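Pyruvate carboxylase n-terminal domain (Aquifex aeolicus, PDB 1ULZ) serves as the biotin carboxylase subunit of pyruvate carboxylase, with a family domain of the ATP-grasp type between its N- and C-terminal parts. Local coordinates at residues R10-V15 against D382-K387; K206-Q211 against G281-I286; I221-R226 against M301-D306; N234-E239 against R291-H296. The protein carries 1 engineered substitution. All blocks are in the same frame, centred on the assembly; numbering follows the deposited sequence.

Contact 1. Residues R10-V15 against D382-K387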
loop_
_atom_site.group_PDB
_atom_site.type_symbol
_atom_site.label_atom_id
_atom_site.label_comp_id
_atom_site.label_asym_id
_atom_site.label_seq_id
_atom_site.Cartn_x
_atom_site.Cartn_y
_atom_site.Cartn_z
ATOM N N ARG A 10 14.433 -16.754 -5.379
ATOM C CA ARG A 10 14.763 -15.620 -6.235
ATOM C C ARG A 10 13.520 -14.814 -6.592
ATOM O O ARG A 10 12.452 -14.997 -6.006
ATOM C CB ARG A 10 15.387 -16.154 -7.525
ATOM C CG ARG A 10 14.524 -17.240 -8.174
ATOM C CD ARG A 10 15.002 -17.622 -9.571
ATOM N NE ARG A 10 14.846 -16.533 -10.528
ATOM C CZ ARG A 10 13.674 -16.051 -10.934
ATOM N NH1 ARG A 10 12.545 -16.564 -10.469
ATOM N NH2 ARG A 10 13.631 -15.053 -11.806
ATOM N N GLY A 11 13.672 -13.931 -7.574
ATOM C CA GLY A 11 12.557 -13.130 -8.038
ATOM C C GLY A 11 11.841 -12.312 -6.984
ATOM O O GLY A 11 12.440 -11.903 -5.985
ATOM N N GLU A 12 10.549 -12.080 -7.208
ATOM C CA GLU A 12 9.749 -11.281 -6.288
ATOM C C GLU A 12 9.648 -11.874 -4.885
ATOM O O GLU A 12 9.667 -11.131 -3.910
ATOM C CB GLU A 12 8.343 -11.040 -6.862
ATOM C CG GLU A 12 7.417 -12.254 -6.892
ATOM C CD GLU A 12 6.717 -12.501 -5.570
ATOM O OE1 GLU A 12 6.753 -11.619 -4.697
ATOM O OE2 GLU A 12 6.113 -13.576 -5.405
ATOM N N ILE A 13 9.551 -13.199 -4.769
ATOM C CA ILE A 13 9.441 -13.787 -3.442
ATOM C C ILE A 13 10.711 -13.587 -2.612
ATOM O O ILE A 13 10.629 -13.390 -1.401
ATOM C CB ILE A 13 9.076 -15.295 -3.492
ATOM C CG1 ILE A 13 8.591 -15.736 -2.110
ATOM C CG2 ILE A 13 10.275 -16.133 -3.909
ATOM C CD1 ILE A 13 7.390 -14.955 -1.600
ATOM N N ALA A 14 11.880 -13.611 -3.248
ATOM C CA ALA A 14 13.126 -13.397 -2.511
ATOM C C ALA A 14 13.132 -11.980 -1.942
ATOM O O ALA A 14 13.605 -11.750 -0.831
ATOM C CB ALA A 14 14.337 -13.605 -3.417
ATOM N N VAL A 15 12.599 -11.037 -2.715
ATOM C CA VAL A 15 12.512 -9.640 -2.293
ATOM C C VAL A 15 11.548 -9.523 -1.112
ATOM O O VAL A 15 11.835 -8.836 -0.137
ATOM C CB VAL A 15 12.018 -8.738 -3.451
ATOM C CG1 VAL A 15 11.687 -7.347 -2.927
ATOM C CG2 VAL A 15 13.091 -8.651 -4.536
ATOM N N ASP A 382 10.128 -18.610 -14.100
ATOM C CA ASP A 382 8.790 -18.117 -14.429
ATOM C C ASP A 382 8.827 -16.779 -15.167
ATOM O O ASP A 382 9.839 -16.072 -15.171
ATOM C CB ASP A 382 7.938 -17.988 -13.160
ATOM C CG ASP A 382 8.455 -16.921 -12.216
ATOM O OD1 ASP A 382 8.843 -17.268 -11.078
ATOM O OD2 ASP A 382 8.475 -15.732 -12.609
ATOM N N SER A 383 7.708 -16.433 -15.787
ATOM C CA SER A 383 7.608 -15.194 -16.545
ATOM C C SER A 383 6.976 -14.034 -15.774
ATOM O O SER A 383 6.620 -13.017 -16.365
ATOM C CB SER A 383 6.807 -15.458 -17.817
ATOM O OG SER A 383 5.581 -16.095 -17.497
ATOM N N MET A 384 6.853 -14.180 -14.458
ATOM C CA MET A 384 6.255 -13.142 -13.624
ATOM C C MET A 384 7.101 -11.868 -13.577
ATOM O O MET A 384 8.312 -11.920 -13.361
ATOM C CB MET A 384 6.051 -13.675 -12.201
ATOM C CG MET A 384 5.251 -12.755 -11.268
ATOM S SD MET A 384 4.968 -13.520 -9.625
ATOM C CE MET A 384 4.001 -14.975 -10.121
ATOM N N ILE A 385 6.457 -10.727 -13.798
ATOM C CA ILE A 385 7.143 -9.443 -13.741
ATOM C C ILE A 385 6.805 -8.784 -12.405
ATOM O O ILE A 385 7.676 -8.249 -11.725
ATOM C CB ILE A 385 6.684 -8.502 -14.869
ATOM C CG1 ILE A 385 6.974 -9.139 -16.228
ATOM C CG2 ILE A 385 7.385 -7.148 -14.736
ATOM C CD1 ILE A 385 6.420 -8.353 -17.385
ATOM N N ALA A 386 5.528 -8.832 -12.036
ATOM C CA ALA A 386 5.073 -8.237 -10.787
ATOM C C ALA A 386 3.712 -8.767 -10.358
ATOM O O ALA A 386 3.005 -9.404 -11.132
ATOM C CB ALA A 386 5.002 -6.717 -10.933
ATOM N N LYS A 387 3.363 -8.506 -9.104
ATOM C CA LYS A 387 2.068 -8.890 -8.567
ATOM C C LYS A 387 1.415 -7.603 -8.089
ATOM O O LYS A 387 1.883 -6.980 -7.136
ATOM C CB LYS A 387 2.209 -9.861 -7.394
ATOM C CG LYS A 387 2.743 -11.226 -7.780
ATOM C CD LYS A 387 2.663 -12.209 -6.624
ATOM C CE LYS A 387 3.452 -11.735 -5.418
ATOM N NZ LYS A 387 3.627 -12.824 -4.418
HETATM O O HOH W 1 5.241 -11.347 -2.401
#

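Contact 2. Residues K206-Q211 against G281-I286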
loop_
_atom_site.group_PDB
_atom_site.type_symbol
_atom_site.label_atom_id
_atom_site.label_comp_id
_atom_site.label_asym_id
_atom_site.label_seq_id
_atom_site.Cartn_x
_atom_site.Cartn_y
_atom_site.Cartn_z
ATOM N N LYS A 206 -15.337 -23.703 -8.281
ATOM C CA LYS A 206 -14.579 -22.527 -7.900
ATOM C C LYS A 206 -13.409 -23.089 -7.108
ATOM O O LYS A 206 -13.530 -24.136 -6.464
ATOM C CB LYS A 206 -15.392 -21.610 -6.989
ATOM C CG LYS A 206 -16.010 -20.408 -7.666
ATOM C CD LYS A 206 -16.796 -19.581 -6.654
ATOM C CE LYS A 206 -17.406 -18.335 -7.276
ATOM N NZ LYS A 206 -16.359 -17.422 -7.809
ATOM N N HIS A 207 -12.273 -22.413 -7.178
ATOM C CA HIS A 207 -11.098 -22.821 -6.427
ATOM C C HIS A 207 -11.106 -21.930 -5.190
ATOM O O HIS A 207 -10.874 -20.723 -5.291
ATOM C CB HIS A 207 -9.832 -22.576 -7.253
ATOM C CG HIS A 207 -8.563 -22.681 -6.465
ATOM N ND1 HIS A 207 -7.684 -23.731 -6.606
ATOM C CD2 HIS A 207 -8.026 -21.865 -5.525
ATOM C CE1 HIS A 207 -6.660 -23.560 -5.787
ATOM N NE2 HIS A 207 -6.844 -22.436 -5.119
ATOM N N ILE A 208 -11.408 -22.514 -4.034
ATOM C CA ILE A 208 -11.443 -21.767 -2.778
ATOM C C ILE A 208 -10.353 -22.353 -1.881
ATOM O O ILE A 208 -10.290 -23.570 -1.694
ATOM C CB ILE A 208 -12.803 -21.923 -2.059
ATOM C CG1 ILE A 208 -13.950 -21.435 -2.952
ATOM C CG2 ILE A 208 -12.773 -21.165 -0.738
ATOM C CD1 ILE A 208 -13.996 -19.940 -3.170
ATOM N N GLU A 209 -9.498 -21.500 -1.322
ATOM C CA GLU A 209 -8.421 -21.995 -0.482
ATOM C C GLU A 209 -8.270 -21.240 0.828
ATOM O O GLU A 209 -8.413 -20.013 0.880
ATOM C CB GLU A 209 -7.100 -21.971 -1.259
ATOM C CG GLU A 209 -6.548 -20.583 -1.545
ATOM C CD GLU A 209 -5.299 -20.614 -2.418
ATOM O OE1 GLU A 209 -4.502 -19.652 -2.343
ATOM O OE2 GLU A 209 -5.116 -21.588 -3.182
ATOM N N TYR A 210 -7.976 -21.987 1.888
ATOM C CA TYR A 210 -7.800 -21.405 3.207
ATOM C C TYR A 210 -6.343 -21.200 3.599
ATOM O O TYR A 210 -5.486 -22.064 3.365
ATOM C CB TYR A 210 -8.486 -22.272 4.271
ATOM C CG TYR A 210 -9.921 -21.889 4.554
ATOM C CD1 TYR A 210 -10.962 -22.315 3.728
ATOM C CD2 TYR A 210 -10.232 -21.071 5.634
ATOM C CE1 TYR A 210 -12.270 -21.932 3.973
ATOM C CE2 TYR A 210 -11.533 -20.681 5.888
ATOM C CZ TYR A 210 -12.551 -21.110 5.059
ATOM O OH TYR A 210 -13.842 -20.708 5.319
ATOM N N GLN A 211 -6.072 -20.049 4.205
ATOM C CA GLN A 211 -4.732 -19.722 4.673
ATOM C C GLN A 211 -4.596 -20.222 6.111
ATOM O O GLN A 211 -5.418 -19.904 6.970
ATOM C CB GLN A 211 -4.504 -18.209 4.638
ATOM C CG GLN A 211 -3.146 -17.773 5.173
ATOM C CD GLN A 211 -1.988 -18.358 4.388
ATOM O OE1 GLN A 211 -1.851 -18.113 3.191
ATOM N NE2 GLN A 211 -1.146 -19.141 5.060
ATOM N N GLY A 281 -21.761 -23.425 -2.717
ATOM C CA GLY A 281 -20.824 -22.942 -1.722
ATOM C C GLY A 281 -20.278 -24.038 -0.824
ATOM O O GLY A 281 -19.694 -23.752 0.222
ATOM N N ASN A 282 -20.473 -25.293 -1.218
ATOM C CA ASN A 282 -19.960 -26.413 -0.434
ATOM C C ASN A 282 -18.519 -26.674 -0.863
ATOM O O ASN A 282 -18.210 -26.664 -2.053
ATOM C CB ASN A 282 -20.810 -27.666 -0.670
ATOM C CG ASN A 282 -22.186 -27.555 -0.055
ATOM O OD1 ASN A 282 -22.329 -27.499 1.170
ATOM N ND2 ASN A 282 -23.213 -27.509 -0.898
ATOM N N LEU A 283 -17.641 -26.913 0.106
ATOM C CA LEU A 283 -16.232 -27.152 -0.193
ATOM C C LEU A 283 -15.811 -28.609 -0.057
ATOM O O LEU A 283 -16.351 -29.352 0.757
ATOM C CB LEU A 283 -15.342 -26.301 0.720
ATOM C CG LEU A 283 -15.644 -24.804 0.807
ATOM C CD1 LEU A 283 -14.550 -24.108 1.606
ATOM C CD2 LEU A 283 -15.731 -24.215 -0.587
ATOM N N TYR A 284 -14.830 -28.997 -0.867
ATOM C CA TYR A 284 -14.287 -30.348 -0.853
ATOM C C TYR A 284 -12.762 -30.227 -0.956
ATOM O O TYR A 284 -12.239 -29.655 -1.913
ATOM C CB TYR A 284 -14.827 -31.164 -2.029
ATOM C CG TYR A 284 -16.330 -31.107 -2.198
ATOM C CD1 TYR A 284 -16.932 -30.077 -2.916
ATOM C CD2 TYR A 284 -17.148 -32.098 -1.665
ATOM C CE1 TYR A 284 -18.298 -30.037 -3.106
ATOM C CE2 TYR A 284 -18.523 -32.064 -1.849
ATOM C CZ TYR A 284 -19.091 -31.034 -2.572
ATOM O OH TYR A 284 -20.455 -31.005 -2.780
ATOM N N PHE A 285 -12.058 -30.762 0.035
ATOM C CA PHE A 285 -10.599 -30.699 0.073
ATOM C C PHE A 285 -9.929 -31.437 -1.076
ATOM O O PHE A 285 -10.318 -32.549 -1.427
ATOM C CB PHE A 285 -10.094 -31.237 1.414
ATOM C CG PHE A 285 -8.598 -31.318 1.519
ATOM C CD1 PHE A 285 -7.914 -32.427 1.049
ATOM C CD2 PHE A 285 -7.877 -30.290 2.103
ATOM C CE1 PHE A 285 -6.535 -32.513 1.162
ATOM C CE2 PHE A 285 -6.496 -30.367 2.220
ATOM C CZ PHE A 285 -5.823 -31.479 1.751
ATOM N N ILE A 286 -8.914 -30.799 -1.654
ATOM C CA ILE A 286 -8.160 -31.356 -2.771
ATOM C C ILE A 286 -6.718 -31.659 -2.374
ATOM O O ILE A 286 -6.229 -32.770 -2.589
ATOM C CB ILE A 286 -8.127 -30.376 -3.963
ATOM C CG1 ILE A 286 -9.540 -30.154 -4.508
ATOM C CG2 ILE A 286 -7.212 -30.921 -5.050
ATOM C CD1 ILE A 286 -10.185 -31.409 -5.056
#

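Contact 3. Residues I221-R226 against M301-D306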
loop_
_atom_site.group_PDB
_atom_site.type_symbol
_atom_site.label_atom_id
_atom_site.label_comp_id
_atom_site.label_asym_id
_atom_site.label_seq_id
_atom_site.Cartn_x
_atom_site.Cartn_y
_atom_site.Cartn_z
ATOM N N ILE A 221 -4.242 -20.905 13.671
ATOM C CA ILE A 221 -5.383 -20.113 13.251
ATOM C C ILE A 221 -5.471 -20.086 11.730
ATOM O O ILE A 221 -4.537 -20.488 11.040
ATOM C CB ILE A 221 -5.269 -18.667 13.767
ATOM C CG1 ILE A 221 -4.071 -17.975 13.116
ATOM C CG2 ILE A 221 -5.098 -18.667 15.286
ATOM C CD1 ILE A 221 -3.884 -16.536 13.559
ATOM N N HIS A 222 -6.604 -19.634 11.207
ATOM C CA HIS A 222 -6.758 -19.532 9.765
ATOM C C HIS A 222 -6.960 -18.048 9.456
ATOM O O HIS A 222 -7.478 -17.298 10.295
ATOM C CB HIS A 222 -7.957 -20.364 9.283
ATOM C CG HIS A 222 -9.288 -19.781 9.642
ATOM N ND1 HIS A 222 -9.902 -18.803 8.887
ATOM C CD2 HIS A 222 -10.113 -20.020 10.689
ATOM C CE1 HIS A 222 -11.045 -18.465 9.456
ATOM N NE2 HIS A 222 -11.198 -19.188 10.551
ATOM N N LEU A 223 -6.524 -17.614 8.279
ATOM C CA LEU A 223 -6.693 -16.218 7.899
ATOM C C LEU A 223 -7.691 -16.128 6.752
ATOM O O LEU A 223 -7.450 -15.455 5.748
ATOM C CB LEU A 223 -5.356 -15.590 7.482
ATOM C CG LEU A 223 -4.200 -15.580 8.495
ATOM C CD1 LEU A 223 -3.213 -14.488 8.104
ATOM C CD2 LEU A 223 -4.707 -15.331 9.902
ATOM N N GLY A 224 -8.810 -16.826 6.901
ATOM C CA GLY A 224 -9.834 -16.790 5.874
ATOM C C GLY A 224 -9.465 -17.504 4.589
ATOM O O GLY A 224 -8.424 -18.159 4.498
ATOM N N GLU A 225 -10.321 -17.363 3.585
ATOM C CA GLU A 225 -10.107 -18.020 2.304
ATOM C C GLU A 225 -9.801 -17.061 1.161
ATOM O O GLU A 225 -9.920 -15.838 1.288
ATOM C CB GLU A 225 -11.341 -18.849 1.924
ATOM C CG GLU A 225 -12.474 -18.038 1.270
ATOM C CD GLU A 225 -13.228 -17.128 2.237
ATOM O OE1 GLU A 225 -12.791 -16.963 3.395
ATOM O OE2 GLU A 225 -14.267 -16.565 1.833
ATOM N N ARG A 226 -9.413 -17.651 0.036
ATOM C CA ARG A 226 -9.107 -16.917 -1.179
ATOM C C ARG A 226 -9.775 -17.641 -2.348
ATOM O O ARG A 226 -9.809 -18.872 -2.391
ATOM C CB ARG A 226 -7.590 -16.863 -1.408
ATOM C CG ARG A 226 -6.823 -16.065 -0.354
ATOM C CD ARG A 226 -5.336 -15.976 -0.688
ATOM N NE ARG A 226 -4.649 -17.258 -0.562
ATOM C CZ ARG A 226 -3.891 -17.603 0.475
ATOM N NH1 ARG A 226 -3.718 -16.757 1.486
ATOM N NH2 ARG A 226 -3.295 -18.789 0.495
ATOM N N MET A 301 -3.963 -8.191 3.100
ATOM C CA MET A 301 -4.708 -6.943 2.934
ATOM C C MET A 301 -6.034 -6.911 3.697
ATOM O O MET A 301 -6.389 -5.892 4.279
ATOM C CB MET A 301 -5.014 -6.680 1.457
ATOM C CG MET A 301 -3.841 -6.801 0.504
ATOM S SD MET A 301 -2.610 -5.533 0.738
ATOM C CE MET A 301 -3.380 -4.160 -0.132
ATOM N N VAL A 302 -6.775 -8.014 3.679
ATOM C CA VAL A 302 -8.067 -8.045 4.356
ATOM C C VAL A 302 -8.041 -8.431 5.841
ATOM O O VAL A 302 -9.045 -8.271 6.532
ATOM C CB VAL A 302 -9.057 -8.957 3.597
ATOM C CG1 VAL A 302 -9.243 -8.435 2.185
ATOM C CG2 VAL A 302 -8.541 -10.389 3.558
ATOM N N THR A 303 -6.909 -8.931 6.333
ATOM C CA THR A 303 -6.799 -9.290 7.750
ATOM C C THR A 303 -5.776 -8.405 8.462
ATOM O O THR A 303 -5.773 -8.311 9.685
ATOM C CB THR A 303 -6.357 -10.746 7.963
ATOM O OG1 THR A 303 -5.024 -10.912 7.467
ATOM C CG2 THR A 303 -7.307 -11.705 7.264
ATOM N N GLY A 304 -4.906 -7.767 7.690
ATOM C CA GLY A 304 -3.898 -6.899 8.274
ATOM C C GLY A 304 -2.807 -7.646 9.015
ATOM O O GLY A 304 -2.143 -7.080 9.882
ATOM N N ILE A 305 -2.619 -8.916 8.669
ATOM C CA ILE A 305 -1.606 -9.756 9.301
ATOM C C ILE A 305 -0.458 -10.065 8.326
ATOM O O ILE A 305 -0.683 -10.543 7.212
ATOM C CB ILE A 305 -2.238 -11.079 9.801
ATOM C CG1 ILE A 305 -3.374 -10.764 10.788
ATOM C CG2 ILE A 305 -1.170 -11.956 10.446
ATOM C CD1 ILE A 305 -4.185 -11.975 11.223
ATOM N N ASP A 306 0.769 -9.781 8.752
ATOM C CA ASP A 306 1.953 -10.017 7.931
ATOM C C ASP A 306 2.358 -11.492 8.053
ATOM O O ASP A 306 2.988 -11.915 9.030
ATOM C CB ASP A 306 3.074 -9.079 8.394
ATOM C CG ASP A 306 4.303 -9.132 7.499
ATOM O OD1 ASP A 306 5.004 -8.102 7.408
ATOM O OD2 ASP A 306 4.580 -10.197 6.907
#

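Contact 4. Residues N234-E239 against R291-H296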
loop_
_atom_site.group_PDB
_atom_site.type_symbol
_atom_site.label_atom_id
_atom_site.label_comp_id
_atom_site.label_asym_id
_atom_site.label_seq_id
_atom_site.Cartn_x
_atom_site.Cartn_y
_atom_site.Cartn_z
ATOM N N ASN A 234 -4.536 -23.993 -15.727
ATOM C CA ASN A 234 -4.410 -24.207 -14.298
ATOM C C ASN A 234 -3.389 -23.251 -13.691
ATOM O O ASN A 234 -2.910 -23.468 -12.577
ATOM C CB ASN A 234 -4.016 -25.655 -14.024
ATOM C CG ASN A 234 -5.178 -26.608 -14.201
ATOM O OD1 ASN A 234 -5.782 -26.684 -15.287
ATOM N ND2 ASN A 234 -5.508 -27.339 -13.137
ATOM N N GLN A 235 -3.065 -22.196 -14.435
ATOM C CA GLN A 235 -2.124 -21.176 -13.976
ATOM C C GLN A 235 -2.940 -19.988 -13.473
ATOM O O GLN A 235 -3.755 -19.422 -14.211
ATOM C CB GLN A 235 -1.222 -20.740 -15.127
ATOM C CG GLN A 235 -0.258 -21.818 -15.599
ATOM C CD GLN A 235 0.930 -21.987 -14.662
ATOM O OE1 GLN A 235 1.778 -22.860 -14.870
ATOM N NE2 GLN A 235 1.003 -21.145 -13.625
ATOM N N LYS A 236 -2.729 -19.620 -12.214
ATOM C CA LYS A 236 -3.461 -18.515 -11.607
ATOM C C LYS A 236 -3.148 -17.180 -12.286
ATOM O O LYS A 236 -2.014 -16.933 -12.702
ATOM C CB LYS A 236 -3.152 -18.465 -10.104
ATOM C CG LYS A 236 -3.776 -19.628 -9.332
ATOM C CD LYS A 236 -3.060 -19.904 -8.018
ATOM C CE LYS A 236 -3.767 -20.997 -7.230
ATOM N NZ LYS A 236 -3.027 -21.377 -5.986
ATOM N N LEU A 237 -4.169 -16.335 -12.408
ATOM C CA LEU A 237 -4.025 -15.028 -13.049
ATOM C C LEU A 237 -4.591 -13.938 -12.148
ATOM O O LEU A 237 -4.009 -12.863 -12.013
ATOM C CB LEU A 237 -4.760 -15.030 -14.391
ATOM C CG LEU A 237 -4.608 -13.835 -15.335
ATOM C CD1 LEU A 237 -3.145 -13.643 -15.736
ATOM C CD2 LEU A 237 -5.462 -14.089 -16.581
ATOM N N VAL A 238 -5.734 -14.221 -11.534
ATOM C CA VAL A 238 -6.369 -13.270 -10.635
ATOM C C VAL A 238 -6.859 -13.996 -9.389
ATOM O O VAL A 238 -7.472 -15.061 -9.487
ATOM C CB VAL A 238 -7.572 -12.569 -11.305
ATOM C CG1 VAL A 238 -8.251 -11.644 -10.313
ATOM C CG2 VAL A 238 -7.108 -11.783 -12.524
ATOM N N GLU A 239 -6.577 -13.422 -8.222
ATOM C CA GLU A 239 -6.996 -14.001 -6.947
ATOM C C GLU A 239 -7.643 -12.933 -6.066
ATOM O O GLU A 239 -7.247 -11.770 -6.105
ATOM C CB GLU A 239 -5.794 -14.595 -6.208
ATOM C CG GLU A 239 -4.970 -15.588 -7.011
ATOM C CD GLU A 239 -3.658 -15.007 -7.507
ATOM O OE1 GLU A 239 -2.872 -15.761 -8.111
ATOM O OE2 GLU A 239 -3.403 -13.802 -7.295
ATOM N N ARG A 291 3.670 -24.500 2.399
ATOM C CA ARG A 291 4.603 -23.402 2.168
ATOM C C ARG A 291 3.839 -22.093 2.050
ATOM O O ARG A 291 2.608 -22.078 2.099
ATOM C CB ARG A 291 5.334 -23.640 0.852
ATOM C CG ARG A 291 4.372 -23.795 -0.328
ATOM C CD ARG A 291 5.077 -23.715 -1.675
ATOM N NE ARG A 291 4.216 -24.128 -2.784
ATOM C CZ ARG A 291 3.296 -23.366 -3.372
ATOM N NH1 ARG A 291 3.089 -22.116 -2.976
ATOM N NH2 ARG A 291 2.571 -23.866 -4.363
ATOM N N ILE A 292 4.577 -20.997 1.885
ATOM C CA ILE A 292 3.960 -19.688 1.711
ATOM C C ILE A 292 3.282 -19.729 0.338
ATOM O O ILE A 292 3.758 -20.398 -0.582
ATOM C CB ILE A 292 5.021 -18.542 1.739
ATOM C CG1 ILE A 292 4.327 -17.178 1.701
ATOM C CG2 ILE A 292 5.967 -18.657 0.547
ATOM C CD1 ILE A 292 3.435 -16.906 2.889
ATOM N N GLN A 293 2.167 -19.028 0.198
ATOM C CA GLN A 293 1.453 -19.024 -1.076
ATOM C C GLN A 293 1.844 -17.817 -1.925
ATOM O O GLN A 293 2.105 -16.735 -1.395
ATOM C CB GLN A 293 -0.055 -18.988 -0.837
ATOM C CG GLN A 293 -0.858 -19.444 -2.032
ATOM C CD GLN A 293 -1.075 -20.944 -2.030
ATOM O OE1 GLN A 293 -0.221 -21.709 -1.570
ATOM N NE2 GLN A 293 -2.218 -21.373 -2.552
ATOM N N VAL A 294 1.875 -17.998 -3.241
ATOM C CA VAL A 294 2.215 -16.899 -4.132
ATOM C C VAL A 294 1.263 -15.738 -3.879
ATOM O O VAL A 294 1.689 -14.591 -3.733
ATOM C CB VAL A 294 2.088 -17.289 -5.625
ATOM C CG1 VAL A 294 2.420 -16.087 -6.502
ATOM C CG2 VAL A 294 3.017 -18.448 -5.952
ATOM N N GLU A 295 -0.028 -16.046 -3.808
ATOM C CA GLU A 295 -1.042 -15.021 -3.608
ATOM C C GLU A 295 -1.363 -14.642 -2.157
ATOM O O GLU A 295 -2.443 -14.125 -1.873
ATOM C CB GLU A 295 -2.334 -15.414 -4.348
ATOM C CG GLU A 295 -2.964 -16.758 -3.957
ATOM C CD GLU A 295 -2.385 -17.963 -4.709
ATOM O OE1 GLU A 295 -3.172 -18.860 -5.071
ATOM O OE2 GLU A 295 -1.161 -18.029 -4.935
ATOM N N HIS A 296 -0.426 -14.869 -1.244
ATOM C CA HIS A 296 -0.658 -14.528 0.160
ATOM C C HIS A 296 -1.017 -13.063 0.436
ATOM O O HIS A 296 -1.745 -12.773 1.387
ATOM C CB HIS A 296 0.554 -14.903 1.025
ATOM C CG HIS A 296 1.756 -14.035 0.809
ATOM N ND1 HIS A 296 2.709 -14.300 -0.152
ATOM C CD2 HIS A 296 2.174 -12.916 1.452
ATOM C CE1 HIS A 296 3.661 -13.386 -0.089
ATOM N NE2 HIS A 296 3.361 -12.534 0.876
HETATM O O HOH W 2 -0.633 -20.334 -6.196
#

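Contact 1. Residues R10-V15 against D382-K387
Glu-12 and Lys-387 form a salt bridge between helix 11-24 and strand 384-392. Lys-387 NZ donates to Glu-12 OE2 over 2.8 Å. The amine comes from above the carboxylate plane, 46° out of it, and the two side chains cross at about a right angle. Glu-12 carries CG between its backbone N and carbonyl carbon (chi1 71°) and bends again at chi2, which brings the carboxylate to the lysine. Water 1 joins the pair again, donating to Glu-12 OE1 at 2.8 Å and accepting from Lys-387 NZ at 3.0 Å. Beside this pair, Met-384 SD lies 3.9 Å from Glu-12 CG. At the other end, Arg-10 NH1 and Asp-382 OD1 make a long salt bridge of 3.8 Å. The carboxylate oxygen sits at the guanidinium edge, but the two planes are 70° apart. The helix follows strand 5-7, the middle strand of the N-terminal, Rossmann-like parallel sheet, while strand 384-392 belongs to the large antiparallel sheet, so the contact joins the two. In the second shell, Tyr-81 OH hydrogen-bonds Glu-12 OE2, Lys-387 NZ also binds Val-294 O, and Glu-36 pairs with Arg-10. Asp-382 OD2 accepts from Met-384 N at 2.9 Å, an Asx turn.

Contact 2. Residues K206-Q211 against G281-I286
Ile-208 and Leu-283 are the closest backbone positions, with their CA atoms 7.7 Å apart. Strands 206-214 and 283-289 do not adjoin. Strand 269-277 runs between them, antiparallel to both, and the contact is made by side chains alone. Leu-283 does most of the work. Its CD2 packs on Ile-208, 4.0 Å from CB. Its CD1 meets the edge of the Tyr-210 ring, in the ring plane, at 3.9 Å from CE1, and also reaches Ile-208 CG2. A chi1 of -51° sets Leu-283 CG beside the backbone N, and chi2 then spreads the methyls over the two partners. On the other face of strand 206-214, His-207 NE2 donates to Glu-209 OE2 in a nearly straight bond of 2.7 Å. Tyr-210 OH is held by Arg-251 O. Ala-277 of the middle strand touches both Ile-208 and Leu-283. Helix 248-264 lies on the Leu-283 side, with Tyr-254 and Val-258 packed against Tyr-210.

Contact 3. Residues I221-R226 against M301-D306
Leu-223 and Ile-305 make the tight half of this contact. Leu-223 CD2 lies 3.6 Å from Ile-305 CD1. The other leucine methyl, CD1, rests 3.9 Å from Ile-305 CB and also touches CG2 and CD1 of that residue. Ile-305 carries CG1 anti to the carbonyl carbon. With chi1 -58° and an extended chi2, its CD1 reaches the leucine branches. Both side chains are buried. The looser half is at Thr-303. Its methyl CG2 comes only to 4.0 Å from Leu-223 O, and its OG1 to 4.1 Å from Leu-223 CD1. Thr-303 is partly exposed, and Gly-304 after it is exposed. The threonine hydroxyl is occupied within its own part of the chain: OG1 is hydrogen-bonded to Ser-299 O, and Ile-305 N makes a weak bond to it of 3.3 Å. On the strand, Gly-224 takes a positive phi of 71°, and its N donates to His-222 ND1 at 3.0 Å. Within the ATP-grasp family domain, strand 220-232 thus packs against the join between two helices. Helix 296-303 gives way to Gly-304 with positive phi, and Asp-306 stands as the N-cap of helix 307-315, its OD2 accepting from Lys-309 N.

Contact 4. Residues N234-E239 against R291-H296
Lys-236 and Glu-295 form a salt bridge. Lys-236 NZ donates to the syn lone pair of Glu-295 OE1 over 2.7 Å, at the end of an extended chain. Water 2 closes a small ring: it accepts from Lys-236 NZ at 2.6 Å and donates to Glu-295 OE2 at 2.7 Å. Lys-236 NZ also has long, weak ion pairs with Glu-209 and Glu-274, and Gln-293 NE2 makes weak hydrogen bonds to the same two residues. Glu-239 lies against the buried Glu-295, its CD 3.4 Å from Glu-295 CB. The two carboxylates are stacked, with planes 22° apart, and Glu-239 OE1 stands 4.3 Å from Glu-295 OE2. Arg-337 serves both, through NE to Glu-239 OE1 and NH2 to Glu-295 OE2, which would offset their like charges. Gln-293 O takes two bonds, from His-296 N, closing a type I turn, and from His-296 ND1 at 2.8 Å. Gln-293 OE1 is bound by Asn-289 ND2. Gln-293 and Glu-295 sit on a loop between strand 283-289 and helix 296-303. That loop lies against strand 235-241, whose neighbours in the sheet are 220-232 and 332-339. Glu-295 touches both neighbours, at Cys-228 and Glu-335.

All four contacts reach the same eight-stranded antiparallel sheet. Contacts 1 and 2 lie on opposite sides of the chain's centre, their own centres 26 Å apart. Contact 4 is near the middle, its centre about 12 Å from that of contact 1 and 14 Å from those of contacts 2 and 3. Val-294 CG1 of contact 4, 4.1 Å from Met-384 CE, packs on contact 1. Lys-236 CE, 4.0 Å from His-207 NE2, packs on contact 2. Contacts 2 and 3 lie on neighbouring strands, 206-214 and 220-232, with Gln-211 O 2.9 Å from Leu-223 N. Arg-226 of contact 3 packs on Gln-293 and Glu-295. Contacts 2, 3 and 4 all belong to the ATP-grasp part of the chain.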